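Local coordinates for protein AF1502 (Archaeoglobus fulgidus, PDB 5A1Q) that is of unknown function but consists of a STAC domain, a type associated with transmembrane solute transport and two-component signal transduction, at residues V49-K54 and I62-L67. Sequence-based numbering, arbitrary orientation. Where two conformers were deposited one is given.
Sequences VLKMNK and IVEERL
Lys51 and Glu64 carry the whole contact: NZ of Lys51 lies 3.1 Å from OE2 of Glu64 in a salt bridge whose hydrogen bond is weak. CE of Lys51 comes equally near OE2 of Glu64, at 3.1 Å, so the carboxylate oxygen sits beside the CE-NZ bond and not beyond its end, an approach that suits N-H donation poorly and accounts for the weak bond. The two side chains cross at about a right angle. OE1 of Glu64 stays farther off, 3.8 Å from NZ of Lys51, which leaves the ammonium group on one oxygen. CB of Lys51 points toward segment 62-67; CG is anti to the backbone N (chi1 -158°), and a bend at chi3 (46°) turns the end of the chain. The pair spans the surface side of a helical hairpin, helix 43-51 and helix 57-70 joined by a short linker in this all-helical fold; buried Leu50 packs on Val60 between the two helices, and Leu47 is a further neighbour of the Glu64 side chain. N of Asn53 bonds to O of Leu50 at 3.0 Å. The Asn53 side chain is buried and has both polar atoms engaged: OD1 accepts weak hydrogen bonds from N of Glu55 and Leu56, while ND2 donates to O of Ser32 of the second subunit.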
# COMPACT_ATOMS: atom_id res chain seq x y z
N VAL A 49 -2.25 2.58 -4.67
CA VAL A 49 -1.33 2.56 -3.51
C VAL A 49 -0.00 3.23 -3.81
O VAL A 49 0.43 4.11 -3.11
CB VAL A 49 -1.13 1.13 -2.94
CG1 VAL A 49 -0.10 1.06 -1.83
CG2 VAL A 49 -2.49 0.58 -2.54
N LEU A 50 0.63 2.88 -4.94
CA LEU A 50 1.89 3.42 -5.29
C LEU A 50 1.81 4.90 -5.63
O LEU A 50 2.79 5.64 -5.35
CB LEU A 50 2.53 2.65 -6.43
CG LEU A 50 2.88 1.18 -6.09
CD1 LEU A 50 3.43 0.46 -7.33
CD2 LEU A 50 3.76 1.11 -4.88
N LYS A 51 0.68 5.38 -6.14
CA LYS A 51 0.49 6.82 -6.34
C LYS A 51 0.49 7.63 -5.02
O LYS A 51 0.76 8.83 -5.04
CB LYS A 51 -0.78 7.07 -7.11
CG LYS A 51 -0.78 8.40 -7.80
CD LYS A 51 -1.61 8.34 -9.09
CE LYS A 51 -2.95 7.65 -8.89
NZ LYS A 51 -3.87 8.03 -10.01
N MSE A 52 0.15 6.96 -3.91
CA MSE A 52 0.13 7.62 -2.57
C MSE A 52 1.58 7.77 -2.05
O MSE A 52 1.83 8.42 -1.01
CB MSE A 52 -0.86 6.87 -1.61
CG MSE A 52 -2.35 7.13 -1.89
SE MSE A 52 -3.54 5.90 -0.90
CE MSE A 52 -2.93 6.41 0.91
N ASN A 53 2.54 7.12 -2.71
CA ASN A 53 3.95 7.29 -2.35
C ASN A 53 4.46 8.58 -2.99
O ASN A 53 4.60 8.65 -4.22
CB ASN A 53 4.76 6.04 -2.82
CG ASN A 53 6.24 6.13 -2.52
OD1 ASN A 53 6.83 7.21 -2.56
ND2 ASN A 53 6.88 4.96 -2.19
N LYS A 54 4.76 9.62 -2.21
CA LYS A 54 5.12 10.92 -2.78
C LYS A 54 6.33 10.90 -3.72
O LYS A 54 6.39 11.66 -4.70
CB LYS A 54 5.30 11.96 -1.67
CG LYS A 54 4.05 12.03 -0.81
N ILE A 62 2.46 8.54 -14.79
CA ILE A 62 2.90 8.30 -16.19
C ILE A 62 2.55 6.83 -16.63
O ILE A 62 2.00 6.63 -17.71
CB ILE A 62 4.40 8.63 -16.37
CG1 ILE A 62 4.57 10.15 -16.25
CG2 ILE A 62 4.87 8.05 -17.72
CD1 ILE A 62 5.99 10.61 -16.18
N VAL A 63 2.83 5.85 -15.75
CA VAL A 63 2.43 4.46 -16.09
C VAL A 63 0.94 4.34 -16.27
O VAL A 63 0.49 3.78 -17.25
CB VAL A 63 2.87 3.50 -14.97
CG1 VAL A 63 2.35 2.07 -15.22
CG2 VAL A 63 4.37 3.44 -14.87
N GLU A 64 0.17 4.93 -15.35
CA GLU A 64 -1.30 4.90 -15.52
C GLU A 64 -1.74 5.48 -16.85
O GLU A 64 -2.58 4.93 -17.57
CB GLU A 64 -1.99 5.67 -14.41
CG GLU A 64 -1.85 4.99 -13.06
CD GLU A 64 -3.05 5.21 -12.16
OE1 GLU A 64 -4.19 5.28 -12.66
OE2 GLU A 64 -2.85 5.27 -10.93
N GLU A 65 -1.17 6.63 -17.20
CA GLU A 65 -1.50 7.28 -18.42
C GLU A 65 -1.20 6.44 -19.67
O GLU A 65 -2.02 6.37 -20.57
CB GLU A 65 -0.73 8.64 -18.48
CG GLU A 65 -1.46 9.74 -17.70
CD GLU A 65 -0.57 10.96 -17.40
OE1 GLU A 65 0.59 10.97 -17.87
OE2 GLU A 65 -1.03 11.87 -16.65
N ARG A 66 -0.05 5.77 -19.64
CA ARG A 66 0.38 4.90 -20.75
C ARG A 66 -0.52 3.69 -20.88
O ARG A 66 -0.81 3.25 -22.01
CB ARG A 66 1.82 4.41 -20.52
CG ARG A 66 2.84 5.45 -20.98
CD ARG A 66 4.24 5.22 -20.42
NE ARG A 66 5.13 6.35 -20.76
CZ ARG A 66 6.44 6.40 -20.47
NH1 ARG A 66 7.03 5.38 -19.84
NH2 ARG A 66 7.16 7.48 -20.81
N LEU A 67 -0.98 3.17 -19.75
CA LEU A 67 -1.92 2.03 -19.81
C LEU A 67 -3.26 2.44 -20.34
O LEU A 67 -3.82 1.73 -21.15
CB LEU A 67 -2.02 1.33 -18.46
CG LEU A 67 -0.76 0.64 -17.97
CD1 LEU A 67 -0.98 0.03 -16.59
CD2 LEU A 67 -0.30 -0.41 -18.97